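Local coordinates for protein arginyl-trna synthetase (Thermus thermophilus, PDB 1IQ0) that probably joins L-arginine to its cognate tRNA at the expense of ATP, as a class I aminoacyl-tRNA synthetase, at residues Gln497-Glu502 with Glu560-Arg566. Sequence-based numbering, arbitrary orientation.
Sequences QATPYE and EGLRELR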
ATOM      1  N   GLN A 497     -22.788  25.958  20.683  1.00 29.98           N
ATOM      2  CA  GLN A 497     -23.620  26.407  19.566  1.00 29.47           C
ATOM      3  C   GLN A 497     -23.708  25.395  18.412  1.00 30.07           C
ATOM      4  O   GLN A 497     -24.335  25.663  17.387  1.00 28.66           O
ATOM      5  CB  GLN A 497     -23.112  27.756  19.034  1.00 32.89           C
ATOM      6  CG  GLN A 497     -23.253  28.922  20.024  1.00 29.22           C
ATOM      7  CD  GLN A 497     -22.959  30.265  19.381  1.00 30.83           C
ATOM      8  OE1 GLN A 497     -23.625  30.665  18.426  1.00 30.89           O
ATOM      9  NE2 GLN A 497     -21.955  30.971  19.900  1.00 27.19           N
ATOM     10  N   ALA A 498     -23.095  24.230  18.589  1.00 33.81           N
ATOM     11  CA  ALA A 498     -23.103  23.195  17.557  1.00 30.33           C
ATOM     12  C   ALA A 498     -24.501  22.706  17.189  1.00 30.48           C
ATOM     13  O   ALA A 498     -25.353  22.523  18.055  1.00 35.26           O
ATOM     14  CB  ALA A 498     -22.244  22.011  18.006  1.00 24.00           C
ATOM     15  N   THR A 499     -24.730  22.495  15.896  1.00 20.62           N
ATOM     16  CA  THR A 499     -26.016  21.991  15.413  1.00 23.13           C
ATOM     17  C   THR A 499     -25.794  20.531  14.987  1.00 26.05           C
ATOM     18  O   THR A 499     -24.662  20.056  14.975  1.00 26.26           O
ATOM     19  CB  THR A 499     -26.524  22.793  14.175  1.00 24.64           C
ATOM     20  OG1 THR A 499     -25.714  22.481  13.030  1.00 22.89           O
ATOM     21  CG2 THR A 499     -26.446  24.310  14.440  1.00 22.61           C
ATOM     22  N   PRO A 500     -26.870  19.801  14.649  1.00 24.41           N
ATOM     23  CA  PRO A 500     -26.723  18.408  14.222  1.00 26.22           C
ATOM     24  C   PRO A 500     -25.774  18.269  13.022  1.00 27.20           C
ATOM     25  O   PRO A 500     -25.220  17.192  12.788  1.00 26.63           O
ATOM     26  CB  PRO A 500     -28.156  18.000  13.881  1.00 23.54           C
ATOM     27  CG  PRO A 500     -28.961  18.777  14.888  1.00 22.97           C
ATOM     28  CD  PRO A 500     -28.294  20.147  14.827  1.00 24.79           C
ATOM     29  N   TYR A 501     -25.587  19.354  12.264  1.00 23.21           N
ATOM     30  CA  TYR A 501     -24.685  19.326  11.107  1.00 19.25           C
ATOM     31  C   TYR A 501     -23.237  19.223  11.568  1.00 17.38           C
ATOM     32  O   TYR A 501     -22.447  18.481  10.983  1.00 19.27           O
ATOM     33  CB  TYR A 501     -24.824  20.589  10.252  1.00 17.99           C
ATOM     34  CG  TYR A 501     -26.104  20.684   9.450  1.00 18.55           C
ATOM     35  CD1 TYR A 501     -27.154  21.498   9.871  1.00 22.45           C
ATOM     36  CD2 TYR A 501     -26.255  19.976   8.257  1.00 14.58           C
ATOM     37  CE1 TYR A 501     -28.329  21.610   9.119  1.00 21.30           C
ATOM     38  CE2 TYR A 501     -27.423  20.081   7.497  1.00 18.89           C
ATOM     39  CZ  TYR A 501     -28.454  20.904   7.937  1.00 22.94           C
ATOM     40  OH  TYR A 501     -29.599  21.020   7.184  1.00 26.00           O
ATOM     41  N   GLU A 502     -22.877  19.991  12.596  1.00 15.83           N
ATOM     42  CA  GLU A 502     -21.518  19.951  13.123  1.00 16.34           C
ATOM     43  C   GLU A 502     -21.259  18.579  13.748  1.00 18.70           C
ATOM     44  O   GLU A 502     -20.204  17.984  13.542  1.00 18.62           O
ATOM     45  CB  GLU A 502     -21.307  21.028  14.197  1.00 19.74           C
ATOM     46  CG  GLU A 502     -21.045  22.428  13.665  1.00 21.14           C
ATOM     47  CD  GLU A 502     -22.221  22.985  12.898  1.00 26.24           C
ATOM     48  OE1 GLU A 502     -22.042  23.287  11.700  1.00 22.80           O
ATOM     49  OE2 GLU A 502     -23.322  23.116  13.492  1.00 28.21           O
ATOM     50  N   GLU A 560     -20.800  35.015  16.168  1.00 26.97           N
ATOM     51  CA  GLU A 560     -19.668  34.761  17.047  1.00 29.42           C
ATOM     52  C   GLU A 560     -19.851  33.454  17.801  1.00 27.23           C
ATOM     53  O   GLU A 560     -20.942  33.155  18.271  1.00 28.22           O
ATOM     54  CB  GLU A 560     -19.511  35.911  18.043  1.00 45.82           C
ATOM     55  CG  GLU A 560     -18.331  35.751  18.983  1.00 57.85           C
ATOM     56  CD  GLU A 560     -18.117  36.977  19.843  1.00 63.58           C
ATOM     57  OE1 GLU A 560     -17.892  38.064  19.273  1.00 67.58           O
ATOM     58  OE2 GLU A 560     -18.174  36.857  21.086  1.00 65.12           O
ATOM     59  N   GLY A 561     -18.777  32.681  17.909  1.00 24.80           N
ATOM     60  CA  GLY A 561     -18.846  31.404  18.598  1.00 22.13           C
ATOM     61  C   GLY A 561     -19.098  30.272  17.625  1.00 24.77           C
ATOM     62  O   GLY A 561     -18.375  29.273  17.618  1.00 25.25           O
ATOM     63  N   LEU A 562     -20.122  30.424  16.793  1.00 29.38           N
ATOM     64  CA  LEU A 562     -20.453  29.402  15.806  1.00 29.59           C
ATOM     65  C   LEU A 562     -19.452  29.468  14.655  1.00 31.64           C
ATOM     66  O   LEU A 562     -19.039  28.437  14.123  1.00 32.04           O
ATOM     67  CB  LEU A 562     -21.857  29.624  15.248  1.00 24.71           C
ATOM     68  CG  LEU A 562     -22.734  28.395  14.992  1.00 23.54           C
ATOM     69  CD1 LEU A 562     -23.848  28.771  13.994  1.00 19.31           C
ATOM     70  CD2 LEU A 562     -21.902  27.233  14.474  1.00 23.70           C
ATOM     71  N   ARG A 563     -19.076  30.684  14.269  1.00 24.47           N
ATOM     72  CA  ARG A 563     -18.122  30.881  13.180  1.00 22.99           C
ATOM     73  C   ARG A 563     -16.810  30.188  13.531  1.00 22.55           C
ATOM     74  O   ARG A 563     -16.258  29.447  12.720  1.00 22.20           O
ATOM     75  CB  ARG A 563     -17.893  32.381  12.924  1.00 22.57           C
ATOM     76  CG  ARG A 563     -16.653  32.693  12.080  1.00 23.48           C
ATOM     77  CD  ARG A 563     -16.657  34.118  11.499  1.00 26.02           C
ATOM     78  NE  ARG A 563     -15.378  34.441  10.855  1.00 28.43           N
ATOM     79  CZ  ARG A 563     -15.234  35.254   9.808  1.00 32.93           C
ATOM     80  NH1 ARG A 563     -16.290  35.849   9.251  1.00 29.59           N
ATOM     81  NH2 ARG A 563     -14.024  35.482   9.314  1.00 33.88           N
ATOM     82  N   GLU A 564     -16.325  30.420  14.747  1.00 29.80           N
ATOM     83  CA  GLU A 564     -15.086  29.809  15.208  1.00 31.46           C
ATOM     84  C   GLU A 564     -15.229  28.282  15.227  1.00 31.78           C
ATOM     85  O   GLU A 564     -14.333  27.562  14.792  1.00 31.69           O
ATOM     86  CB  GLU A 564     -14.731  30.317  16.611  1.00 22.68           C
ATOM     87  CG  GLU A 564     -14.282  31.777  16.704  1.00 29.03           C
ATOM     88  CD  GLU A 564     -15.334  32.779  16.232  1.00 32.19           C
ATOM     89  OE1 GLU A 564     -16.545  32.516  16.384  1.00 30.65           O
ATOM     90  OE2 GLU A 564     -14.943  33.846  15.720  1.00 32.78           O
ATOM     91  N   LEU A 565     -16.354  27.787  15.730  1.00 28.18           N
ATOM     92  CA  LEU A 565     -16.584  26.346  15.775  1.00 25.92           C
ATOM     93  C   LEU A 565     -16.507  25.736  14.377  1.00 24.93           C
ATOM     94  O   LEU A 565     -15.837  24.719  14.173  1.00 25.62           O
ATOM     95  CB  LEU A 565     -17.956  26.036  16.380  1.00 24.77           C
ATOM     96  CG  LEU A 565     -18.464  24.601  16.194  1.00 27.10           C
ATOM     97  CD1 LEU A 565     -17.518  23.606  16.864  1.00 28.74           C
ATOM     98  CD2 LEU A 565     -19.853  24.481  16.778  1.00 20.08           C
ATOM     99  N   ARG A 566     -17.194  26.353  13.415  1.00 24.10           N
ATOM    100  CA  ARG A 566     -17.191  25.837  12.053  1.00 23.76           C
ATOM    101  C   ARG A 566     -15.829  25.936  11.387  1.00 22.51           C
ATOM    102  O   ARG A 566     -15.457  25.060  10.604  1.00 22.63           O
ATOM    103  CB  ARG A 566     -18.269  26.527  11.211  1.00 15.60           C
ATOM    104  CG  ARG A 566     -19.655  25.997  11.565  1.00 17.94           C
ATOM    105  CD  ARG A 566     -20.788  26.625  10.786  1.00 15.76           C
ATOM    106  NE  ARG A 566     -22.045  25.992  11.183  1.00 16.43           N
ATOM    107  CZ  ARG A 566     -23.239  26.566  11.099  1.00 20.13           C
ATOM    108  NH1 ARG A 566     -23.361  27.804  10.623  1.00 13.82           N
ATOM    109  NH2 ARG A 566     -24.308  25.900  11.506  1.00 16.96           N
TER
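E502 OE1 is gripped by two donors: R566 NE from across the contact and the hydroxyl of Y542 on helix 525-544. R566 NE gives E502 OE1 a hydrogen bond of 2.8 Å, the core of a salt bridge; it arrives from above the carboxylate plane, although OE1 lies close to the plane of the guanidinium, and the two planes stand 51° apart. R566 NH1 reaches the carbonyl of P554. The other oxygen, E502 OE2, turns its anti lone pair to T499 N at 2.9 Å and is met by T499 OG1 on its syn side, tilted out of the carboxylate plane. A bend at chi2 (64°) brings the E502 carboxylate back toward T499. Replacing E502 by alanine is likely to leave the R566 guanidinium without its charged mate and T499 N without its acceptor. Beside the salt bridge, L565 CD2 packs 3.7 Å from A498 CB and also touches E502 CG. At the far end the extended Q497 side chain sends NE2 to E560 O, 2.9 Å away and on a lone pair, and passes close against G561 CA; D494 OD2 takes the same NE2. Within the DALR anticodon-binding domain, the contact thus ties together the first turns of helices 500-509 and 562-583, the former begun by a capping box: N-cap T499 accepts Y501 N on OG1, while E502 OE2 takes T499 N.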